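Local coordinates for protein cytolethal distending toxin subunit A (Haemophilus ducreyi, PDB 1SR4) that probably forms with CdtC a lectin-like heterodimer required to deliver the genotoxic CdtB subunit of a tripartite bacterial toxin into host cells, at residues Y85-I88 and Y89-F93; F93-I96 and R97-K100; E122-N126 and G127-D131; D136-A139 and Q140-E143. All coordinates share one frame; numbering follows the deposited sequence.

Contact 1 (Y85-I88 and Y89-F93)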
loop_
_atom_site.group_PDB
_atom_site.type_symbol
_atom_site.label_atom_id
_atom_site.label_comp_id
_atom_site.label_asym_id
_atom_site.label_seq_id
_atom_site.Cartn_x
_atom_site.Cartn_y
_atom_site.Cartn_z
ATOM N N TYR A 85 11.719 21.094 -4.481
ATOM C CA TYR A 85 11.858 21.954 -3.308
ATOM C C TYR A 85 11.205 21.278 -2.120
ATOM O O TYR A 85 10.143 20.670 -2.261
ATOM C CB TYR A 85 11.084 23.273 -3.477
ATOM C CG TYR A 85 11.690 24.347 -4.346
ATOM C CD1 TYR A 85 12.193 25.524 -3.777
ATOM C CD2 TYR A 85 11.671 24.239 -5.739
ATOM C CE1 TYR A 85 12.648 26.572 -4.579
ATOM C CE2 TYR A 85 12.125 25.271 -6.542
ATOM C CZ TYR A 85 12.607 26.434 -5.957
ATOM O OH TYR A 85 13.021 27.458 -6.765
ATOM N N PRO A 86 11.836 21.346 -0.942
ATOM C CA PRO A 86 11.181 20.721 0.204
ATOM C C PRO A 86 10.031 21.659 0.609
ATOM O O PRO A 86 10.035 22.858 0.293
ATOM C CB PRO A 86 12.285 20.682 1.262
ATOM C CG PRO A 86 13.128 21.885 0.923
ATOM C CD PRO A 86 13.197 21.808 -0.594
ATOM N N ASN A 87 9.042 21.118 1.304
ATOM C CA ASN A 87 7.923 21.933 1.759
ATOM C C ASN A 87 8.406 23.175 2.538
ATOM O O ASN A 87 7.898 24.291 2.356
ATOM C CB ASN A 87 7.019 21.129 2.698
ATOM C CG ASN A 87 6.024 22.026 3.436
ATOM O OD1 ASN A 87 5.107 22.566 2.817
ATOM N ND2 ASN A 87 6.217 22.213 4.752
ATOM N N ILE A 88 9.403 22.981 3.397
ATOM C CA ILE A 88 9.860 24.079 4.241
ATOM C C ILE A 88 10.388 25.275 3.469
ATOM O O ILE A 88 10.375 26.381 3.997
ATOM C CB ILE A 88 10.902 23.592 5.289
ATOM C CG1 ILE A 88 11.070 24.630 6.400
ATOM C CG2 ILE A 88 12.240 23.296 4.615
ATOM C CD1 ILE A 88 9.883 24.791 7.265
ATOM N N TYR A 89 10.811 25.081 2.219
ATOM C CA TYR A 89 11.308 26.207 1.425
ATOM C C TYR A 89 10.332 26.593 0.316
ATOM O O TYR A 89 10.676 27.401 -0.553
ATOM C CB TYR A 89 12.650 25.863 0.757
ATOM C CG TYR A 89 13.799 25.546 1.690
ATOM C CD1 TYR A 89 13.867 26.096 2.967
ATOM C CD2 TYR A 89 14.838 24.703 1.276
ATOM C CE1 TYR A 89 14.939 25.815 3.810
ATOM C CE2 TYR A 89 15.897 24.418 2.103
ATOM C CZ TYR A 89 15.951 24.972 3.367
ATOM O OH TYR A 89 17.013 24.672 4.187
ATOM N N SER A 90 9.125 26.027 0.337
ATOM C CA SER A 90 8.151 26.288 -0.717
ATOM C C SER A 90 6.698 26.425 -0.247
ATOM O O SER A 90 5.771 26.136 -1.008
ATOM C CB SER A 90 8.238 25.155 -1.752
ATOM O OG SER A 90 7.991 23.892 -1.121
ATOM N N GLN A 91 6.482 26.859 0.987
ATOM C CA GLN A 91 5.111 26.980 1.481
ATOM C C GLN A 91 4.213 27.835 0.588
ATOM O O GLN A 91 3.023 27.569 0.463
ATOM C CB GLN A 91 5.097 27.550 2.901
ATOM C CG GLN A 91 5.807 26.667 3.901
ATOM C CD GLN A 91 7.197 27.148 4.178
ATOM O OE1 GLN A 91 7.911 27.623 3.265
ATOM N NE2 GLN A 91 7.614 27.030 5.428
ATOM N N ASP A 92 4.792 28.842 -0.051
ATOM C CA ASP A 92 4.020 29.730 -0.904
ATOM C C ASP A 92 3.679 29.117 -2.254
ATOM O O ASP A 92 2.929 29.713 -3.007
ATOM C CB ASP A 92 4.777 31.048 -1.096
ATOM C CG ASP A 92 6.180 30.843 -1.680
ATOM O OD1 ASP A 92 6.831 29.833 -1.345
ATOM O OD2 ASP A 92 6.641 31.703 -2.454
ATOM N N PHE A 93 4.224 27.939 -2.571
ATOM C CA PHE A 93 3.919 27.291 -3.860
ATOM C C PHE A 93 2.493 26.740 -3.882
ATOM O O PHE A 93 1.860 26.671 -4.928
ATOM C CB PHE A 93 4.867 26.122 -4.144
ATOM C CG PHE A 93 6.254 26.526 -4.578
ATOM C CD1 PHE A 93 6.865 27.669 -4.062
ATOM C CD2 PHE A 93 6.995 25.686 -5.409
ATOM C CE1 PHE A 93 8.194 27.961 -4.358
ATOM C CE2 PHE A 93 8.324 25.966 -5.708
ATOM C CZ PHE A 93 8.927 27.107 -5.178
#
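The carbonyl oxygen of Pro86 is gripped by two donors from the residues that follow it. Ser90 OG gives its proton to Pro86 O at 2.7 Å, and Tyr89 N bonds to Pro86 O at 3.0 Å; the two come from opposite faces of the carbonyl plane. For the hydroxyl this depends on a first torsion of 58°, which sets OG between the backbone N and the carbonyl carbon of Ser90, facing back toward Pro86. One residue on, Ser90 N bonds to Asn87 O at 2.9 Å with an angle of 164° at the hydrogen, so the chain is wound into a tight turn where strand 82-86 gives way to the loop. This turn starts the connection to strand 99-103 in the beta-trefoil, a fold of ricin-type lectins, and Tyr85 is the last residue of a region inferred to mediate binding to target cells. On one side of the turn, Phe93 presents its edge to the face of Tyr85 in a T-shaped stack, with centroids 4.8 Å apart and planes at 61°. Phe93 CZ stands over the centre of the Tyr85 ring, while Ser90 CB lies over the centre of one face of Phe93. Trp74 meets both rings and extends the aromatic cluster. Elsewhere, Ile88 CG2 lies 3.9 Å from the Tyr89 ring centroid as a CH-pi contact over the face, and Pro86 CG reaches Tyr89 CD2 at 3.3 Å. Phe121 of the CdtC subunit packs on Tyr89; Asn87 OD1 accepts from Arg97 NH1, and Asn87 ND2 bonds to Leu26 O of CdtC.

Contact 2 (F93-I96 and R97-K100)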
loop_
_atom_site.group_PDB
_atom_site.type_symbol
_atom_site.label_atom_id
_atom_site.label_comp_id
_atom_site.label_asym_id
_atom_site.label_seq_id
_atom_site.Cartn_x
_atom_site.Cartn_y
_atom_site.Cartn_z
ATOM N N PHE A 93 4.224 27.939 -2.571
ATOM C CA PHE A 93 3.919 27.291 -3.860
ATOM C C PHE A 93 2.493 26.740 -3.882
ATOM O O PHE A 93 1.860 26.671 -4.928
ATOM C CB PHE A 93 4.867 26.122 -4.144
ATOM C CG PHE A 93 6.254 26.526 -4.578
ATOM C CD1 PHE A 93 6.865 27.669 -4.062
ATOM C CD2 PHE A 93 6.995 25.686 -5.409
ATOM C CE1 PHE A 93 8.194 27.961 -4.358
ATOM C CE2 PHE A 93 8.324 25.966 -5.708
ATOM C CZ PHE A 93 8.927 27.107 -5.178
ATOM N N GLY A 94 1.989 26.318 -2.732
ATOM C CA GLY A 94 0.641 25.785 -2.730
ATOM C C GLY A 94 0.538 24.424 -3.414
ATOM O O GLY A 94 1.511 23.654 -3.489
ATOM N N ASN A 95 -0.641 24.128 -3.938
ATOM C CA ASN A 95 -0.907 22.831 -4.552
ATOM C C ASN A 95 -0.222 22.484 -5.891
ATOM O O ASN A 95 -0.503 21.415 -6.466
ATOM C CB ASN A 95 -2.431 22.633 -4.660
ATOM C CG ASN A 95 -3.134 22.710 -3.303
ATOM O OD1 ASN A 95 -2.494 22.663 -2.246
ATOM N ND2 ASN A 95 -4.467 22.815 -3.328
ATOM N N ILE A 96 0.664 23.349 -6.395
ATOM C CA ILE A 96 1.368 23.021 -7.634
ATOM C C ILE A 96 2.428 21.954 -7.295
ATOM O O ILE A 96 3.098 21.406 -8.185
ATOM C CB ILE A 96 2.094 24.241 -8.248
ATOM C CG1 ILE A 96 3.221 24.711 -7.321
ATOM C CG2 ILE A 96 1.091 25.360 -8.521
ATOM C CD1 ILE A 96 4.107 25.816 -7.928
ATOM N N ARG A 97 2.560 21.667 -5.998
ATOM C CA ARG A 97 3.522 20.669 -5.502
ATOM C C ARG A 97 2.940 19.255 -5.392
ATOM O O ARG A 97 3.679 18.292 -5.173
ATOM C CB ARG A 97 4.038 21.103 -4.133
ATOM C CG ARG A 97 4.853 22.395 -4.169
ATOM C CD ARG A 97 5.172 22.864 -2.754
ATOM N NE ARG A 97 3.944 23.145 -2.014
ATOM C CZ ARG A 97 3.902 23.328 -0.699
ATOM N NH1 ARG A 97 5.022 23.272 0.025
ATOM N NH2 ARG A 97 2.737 23.531 -0.099
ATOM N N ASN A 98 1.623 19.137 -5.552
ATOM C CA ASN A 98 0.921 17.861 -5.448
ATOM C C ASN A 98 0.509 17.308 -6.796
ATOM O O ASN A 98 0.139 18.054 -7.691
ATOM C CB ASN A 98 -0.338 17.998 -4.566
ATOM C CG ASN A 98 -0.012 18.447 -3.163
ATOM O OD1 ASN A 98 0.921 17.935 -2.545
ATOM N ND2 ASN A 98 -0.777 19.407 -2.647
ATOM N N TRP A 99 0.540 15.983 -6.909
ATOM C CA TRP A 99 0.197 15.314 -8.144
ATOM C C TRP A 99 -0.748 14.155 -7.902
ATOM O O TRP A 99 -0.767 13.563 -6.817
ATOM C CB TRP A 99 1.458 14.750 -8.808
ATOM C CG TRP A 99 2.563 15.752 -8.990
ATOM C CD1 TRP A 99 3.521 16.096 -8.078
ATOM C CD2 TRP A 99 2.816 16.534 -10.160
ATOM N NE1 TRP A 99 4.362 17.050 -8.614
ATOM C CE2 TRP A 99 3.953 17.332 -9.892
ATOM C CE3 TRP A 99 2.191 16.635 -11.414
ATOM C CZ2 TRP A 99 4.488 18.221 -10.833
ATOM C CZ3 TRP A 99 2.724 17.524 -12.356
ATOM C CH2 TRP A 99 3.864 18.303 -12.055
ATOM N N LYS A 100 -1.519 13.839 -8.936
ATOM C CA LYS A 100 -2.423 12.711 -8.922
ATOM C C LYS A 100 -1.743 11.683 -9.837
ATOM O O LYS A 100 -1.469 11.947 -11.012
ATOM C CB LYS A 100 -3.794 13.093 -9.487
ATOM C CG LYS A 100 -4.718 11.889 -9.722
ATOM C CD LYS A 100 -6.050 12.294 -10.380
ATOM C CE LYS A 100 -6.910 13.110 -9.430
ATOM N NZ LYS A 100 -8.222 13.553 -10.030
HETATM O O HOH W 1 -0.072 22.847 -0.751
#
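Arg97 NE donates to Gly94 O at 2.9 Å, nearly straight at 169°, and the oxygen lies at the edge of the guanidinium, in its plane. The arginine chain runs extended to CD and then bends at chi3 (-61°), which turns the guanidinium back toward Gly94, edge on, and aims NE at the carbonyl. The backbone N of the same residue adds a weak bond to Gly94 O at 3.4 Å, so one residue approaches this oxygen with both its main chain and its side chain. Gly94 itself has a positive phi of 71°, a backbone conformation that favours glycine. The next backbone bond, from Asn98 N to Asn95 O at 3.2 Å, continues the winding.

A water carries the second polar link: it donates to Asn95 OD1 at 2.9 Å and accepts from Arg97 NH2 at 3.0 Å. The remaining terminal nitrogen, NH1, is bonded by Asn87 OD1 and Ser90 OG. With NE, NH1 and NH2 all engaged, the guanidinium is held against rotation and is well supplied with acceptors for a buried charged group.

Apolar contact comes from the arginine's aliphatic part. Arg97 CD rests 3.6 Å from Phe93 CB, with CG close by, and the two side chains cross at about a right angle.

Taken together these are the bonds of a short 3-10 turn leading into strand 99-103, a connection between successive strands of the beta-trefoil in which an arginine pins the turn to the residues before it.

Contact 3 (E122-N126 and G127-D131)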
loop_
_atom_site.group_PDB
_atom_site.type_symbol
_atom_site.label_atom_id
_atom_site.label_comp_id
_atom_site.label_asym_id
_atom_site.label_seq_id
_atom_site.Cartn_x
_atom_site.Cartn_y
_atom_site.Cartn_z
ATOM N N GLU A 122 6.209 15.585 -17.890
ATOM C CA GLU A 122 6.648 15.107 -19.208
ATOM C C GLU A 122 8.177 15.107 -19.356
ATOM O O GLU A 122 8.838 16.100 -19.040
ATOM C CB GLU A 122 6.044 15.998 -20.299
ATOM C CG GLU A 122 6.274 15.465 -21.709
ATOM C CD GLU A 122 5.576 16.280 -22.779
ATOM O OE1 GLU A 122 4.410 16.697 -22.569
ATOM O OE2 GLU A 122 6.198 16.485 -23.850
ATOM N N ALA A 123 8.741 13.995 -19.824
ATOM C CA ALA A 123 10.180 13.916 -20.027
ATOM C C ALA A 123 10.489 14.775 -21.249
ATOM O O ALA A 123 9.840 14.635 -22.296
ATOM C CB ALA A 123 10.610 12.470 -20.289
ATOM N N TYR A 124 11.478 15.653 -21.115
ATOM C CA TYR A 124 11.878 16.543 -22.205
ATOM C C TYR A 124 13.360 16.893 -22.077
ATOM O O TYR A 124 13.813 17.332 -21.008
ATOM C CB TYR A 124 11.047 17.825 -22.182
ATOM C CG TYR A 124 11.572 18.852 -23.154
ATOM C CD1 TYR A 124 11.314 18.736 -24.520
ATOM C CD2 TYR A 124 12.423 19.869 -22.724
ATOM C CE1 TYR A 124 11.901 19.602 -25.436
ATOM C CE2 TYR A 124 13.014 20.742 -23.622
ATOM C CZ TYR A 124 12.752 20.601 -24.981
ATOM O OH TYR A 124 13.354 21.440 -25.889
ATOM N N GLY A 125 14.119 16.702 -23.160
ATOM C CA GLY A 125 15.541 16.995 -23.115
ATOM C C GLY A 125 16.182 16.226 -21.967
ATOM O O GLY A 125 15.970 15.017 -21.843
ATOM N N ASN A 126 16.970 16.907 -21.135
ATOM C CA ASN A 126 17.617 16.254 -20.000
ATOM C C ASN A 126 16.901 16.485 -18.672
ATOM O O ASN A 126 17.542 16.482 -17.628
ATOM C CB ASN A 126 19.060 16.729 -19.839
ATOM C CG ASN A 126 19.930 16.372 -21.027
ATOM O OD1 ASN A 126 19.718 15.356 -21.682
ATOM N ND2 ASN A 126 20.919 17.208 -21.303
ATOM N N GLY A 127 15.587 16.685 -18.704
ATOM C CA GLY A 127 14.853 16.911 -17.465
ATOM C C GLY A 127 13.366 16.643 -17.592
ATOM O O GLY A 127 12.937 15.854 -18.422
ATOM N N LEU A 128 12.573 17.311 -16.768
ATOM C CA LEU A 128 11.133 17.133 -16.803
ATOM C C LEU A 128 10.474 18.496 -16.920
ATOM O O LEU A 128 10.994 19.470 -16.414
ATOM C CB LEU A 128 10.642 16.469 -15.504
ATOM C CG LEU A 128 11.135 15.068 -15.121
ATOM C CD1 LEU A 128 10.609 14.729 -13.716
ATOM C CD2 LEU A 128 10.653 14.028 -16.154
ATOM N N ILE A 129 9.324 18.551 -17.588
ATOM C CA ILE A 129 8.565 19.795 -17.698
ATOM C C ILE A 129 7.142 19.365 -17.397
ATOM O O ILE A 129 6.916 18.208 -17.059
ATOM C CB ILE A 129 8.604 20.378 -19.136
ATOM C CG1 ILE A 129 7.943 19.400 -20.117
ATOM C CG2 ILE A 129 10.045 20.708 -19.531
ATOM C CD1 ILE A 129 7.838 19.926 -21.558
ATOM N N HIS A 130 6.193 20.290 -17.478
ATOM C CA HIS A 130 4.789 19.943 -17.312
ATOM C C HIS A 130 4.112 20.526 -18.553
ATOM O O HIS A 130 4.501 21.597 -19.031
ATOM C CB HIS A 130 4.198 20.515 -16.001
ATOM C CG HIS A 130 4.114 22.011 -15.952
ATOM N ND1 HIS A 130 2.919 22.692 -16.042
ATOM C CD2 HIS A 130 5.070 22.952 -15.774
ATOM C CE1 HIS A 130 3.141 23.989 -15.920
ATOM N NE2 HIS A 130 4.440 24.174 -15.758
ATOM N N ASP A 131 3.143 19.804 -19.111
ATOM C CA ASP A 131 2.437 20.269 -20.306
ATOM C C ASP A 131 1.064 19.622 -20.370
ATOM O O ASP A 131 0.730 18.744 -19.552
ATOM C CB ASP A 131 3.229 19.927 -21.579
ATOM C CG ASP A 131 2.847 20.812 -22.782
ATOM O OD1 ASP A 131 2.038 21.750 -22.637
ATOM O OD2 ASP A 131 3.384 20.573 -23.878
HETATM O O HOH W 2 3.411 17.797 -24.841
#
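Glu122 and Asp131 lie side by side and point the same way, their carboxylate planes 27° apart. Glu122 OE1 stands 4.2 Å from Asp131 OD2, a separation at which like charges would probably disfavour each other. A water mediates between them, donating to Glu122 OE1 at 2.7 Å and to Asp131 OD2 at 2.9 Å. Each oxygen has a further partner: Arg79 forms a salt bridge with Asp131 OD2, while Gln140 donates to Glu122 OE1.

Farther along the same face, Tyr124 and Ile129 meet at a slant. Ile129 CD1 touches Tyr124 CB at 3.9 Å, and CG2 comes near CD2 of the ring. The isoleucine's CG1, set between its own backbone N and carbonyl carbon (chi1 63°), leans across the strands to reach Glu122 CB. On the other face Leu128 CD2 rests on Ala123 CA.

Beneath these side chains the backbones form an antiparallel pair, strongly twisted, at 130° between the directions of the strand segments. Ile129 N bonds to Glu122 O at 2.9 Å in the carbonyl plane, Glu122 N returns the bond to Ile129 O, and Tyr124 pairs with Gly127 in both directions. A type II' turn from Tyr124 to Gly127 closes the hairpin, with Gly125 at positive phi.

Strands 120-124 and 127-131 form this hairpin of the trefoil. Leu128 and His130 pack on strands 69-73 and 82-86, while Ala123 and Leu128 also meet strand 176-179.

Contact 4 (D136-A139 and Q140-E143)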
loop_
_atom_site.group_PDB
_atom_site.type_symbol
_atom_site.label_atom_id
_atom_site.label_comp_id
_atom_site.label_asym_id
_atom_site.label_seq_id
_atom_site.Cartn_x
_atom_site.Cartn_y
_atom_site.Cartn_z
ATOM N N ASP A 136 -1.845 9.855 -25.229
ATOM C CA ASP A 136 -1.104 9.388 -26.393
ATOM C C ASP A 136 0.345 9.851 -26.430
ATOM O O ASP A 136 1.065 9.574 -27.387
ATOM C CB ASP A 136 -1.812 9.820 -27.675
ATOM C CG ASP A 136 -3.198 9.225 -27.785
ATOM O OD1 ASP A 136 -3.335 8.009 -27.536
ATOM O OD2 ASP A 136 -4.147 9.965 -28.113
ATOM N N LYS A 137 0.778 10.561 -25.396
ATOM C CA LYS A 137 2.164 11.021 -25.358
ATOM C C LYS A 137 2.994 10.096 -24.465
ATOM O O LYS A 137 2.877 10.132 -23.232
ATOM C CB LYS A 137 2.243 12.459 -24.829
ATOM C CG LYS A 137 1.665 13.534 -25.757
ATOM C CD LYS A 137 1.710 14.911 -25.084
ATOM C CE LYS A 137 0.883 15.968 -25.849
ATOM N NZ LYS A 137 0.684 17.232 -25.059
ATOM N N LEU A 138 3.832 9.268 -25.087
ATOM C CA LEU A 138 4.676 8.343 -24.342
ATOM C C LEU A 138 5.588 9.082 -23.355
ATOM O O LEU A 138 5.902 8.560 -22.282
ATOM C CB LEU A 138 5.526 7.510 -25.311
ATOM C CG LEU A 138 6.138 6.227 -24.745
ATOM C CD1 LEU A 138 5.007 5.291 -24.293
ATOM C CD2 LEU A 138 7.011 5.536 -25.804
ATOM N N ALA A 139 6.013 10.294 -23.714
ATOM C CA ALA A 139 6.890 11.083 -22.833
ATOM C C ALA A 139 6.246 11.433 -21.483
ATOM O O ALA A 139 6.936 11.862 -20.554
ATOM C CB ALA A 139 7.351 12.370 -23.541
ATOM N N GLN A 140 4.931 11.279 -21.377
ATOM C CA GLN A 140 4.249 11.556 -20.112
ATOM C C GLN A 140 3.995 10.266 -19.317
ATOM O O GLN A 140 3.345 10.291 -18.262
ATOM C CB GLN A 140 2.925 12.286 -20.364
ATOM C CG GLN A 140 3.122 13.707 -20.889
ATOM C CD GLN A 140 1.824 14.439 -21.132
ATOM O OE1 GLN A 140 0.731 13.902 -20.919
ATOM N NE2 GLN A 140 1.934 15.678 -21.569
ATOM N N GLU A 141 4.528 9.149 -19.812
ATOM C CA GLU A 141 4.369 7.865 -19.144
ATOM C C GLU A 141 5.668 7.461 -18.474
ATOM O O GLU A 141 6.747 7.598 -19.059
ATOM C CB GLU A 141 3.948 6.787 -20.144
ATOM C CG GLU A 141 2.513 6.925 -20.657
ATOM C CD GLU A 141 2.018 5.639 -21.302
ATOM O OE1 GLU A 141 1.507 4.757 -20.585
ATOM O OE2 GLU A 141 2.167 5.499 -22.532
ATOM N N PHE A 142 5.560 6.962 -17.245
ATOM C CA PHE A 142 6.722 6.562 -16.466
ATOM C C PHE A 142 6.563 5.180 -15.839
ATOM O O PHE A 142 5.467 4.769 -15.461
ATOM C CB PHE A 142 6.981 7.588 -15.346
ATOM C CG PHE A 142 7.303 8.969 -15.848
ATOM C CD1 PHE A 142 8.626 9.363 -16.042
ATOM C CD2 PHE A 142 6.288 9.857 -16.172
ATOM C CE1 PHE A 142 8.934 10.620 -16.551
ATOM C CE2 PHE A 142 6.587 11.118 -16.688
ATOM C CZ PHE A 142 7.924 11.498 -16.877
ATOM N N GLU A 143 7.669 4.457 -15.761
ATOM C CA GLU A 143 7.678 3.148 -15.130
ATOM C C GLU A 143 8.368 3.356 -13.787
ATOM O O GLU A 143 9.474 3.884 -13.734
ATOM C CB GLU A 143 8.477 2.127 -15.959
ATOM C CG GLU A 143 8.623 0.782 -15.228
ATOM C CD GLU A 143 9.189 -0.358 -16.085
ATOM O OE1 GLU A 143 10.255 -0.181 -16.720
ATOM O OE2 GLU A 143 8.563 -1.444 -16.097
HETATM O O HOH W 3 8.479 9.577 -20.065
#
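The backbone winds through a short 3-10 turn at Leu138, Ala139 and Gln140 before straightening into strand 142-146. Two successive bonds define it: Gln140 N to Lys137 O at 3.0 Å and Glu141 N to Leu138 O at 2.9 Å, the second with 158° at the hydrogen. In both, the donor sits well above the carbonyl plane. A water then spans the exit, donating to Glu141 O at 2.8 Å and weakly to Ala139 O; it also lies over one face of the Phe142 ring, toward the rim.

Among the side chains, Lys137 and Gln140 come together at an angle, with Lys137 CD 3.6 Å from Gln140 NE2. Gln140 is fully stretched past CG (chi2 -180°), which carries its amide out to Lys137 CD. Lys137 NZ and Gln140 NE2 both donate to Ile132 O, and the amide nitrogen additionally bonds to Glu122 OE1, tying the turn to the neighbouring hairpin. Leu138 and Glu141 cross at about a right angle, Leu138 CD1 touching Glu141 OE2 at 3.3 Å. Phe142 CZ approaches Ala139 O at 3.8 Å.

The Lys137-Gln140 and Leu138-Glu141 meetings each bring an aliphatic carbon against a polar atom, while polar ends find partners elsewhere: Gln140 OE1 accepts from Ser134 N, and Glu141 OE1 from His106 N. The turn is thus shaped by its own backbone bonds, while its polar side chains are tied to neighbouring parts of the trefoil.

The four contacts follow in series along the chain within the beta-trefoil domain. Contacts 1 and 2 run together through their shared Phe93 and connect strand 82-86 to strand 99-103; their centres are 10 Å apart. Contact 3 is the hairpin of strands 120-124 and 127-131, and contact 4 is the turn leading into strand 142-146, with its centre 11 Å from that of contact 3. These two touch directly, partly through the backbone bond from Ala123 to Ala139. Contacts 1 and 4 lie on opposite sides of the chain's centre, about 27 Å apart between centres. Asn87, Ile88 and Tyr89 of contact 1 pack against CdtC, while Lys100 and Glu143 touch CdtB, linking the lectin-like fold to both toxin partners.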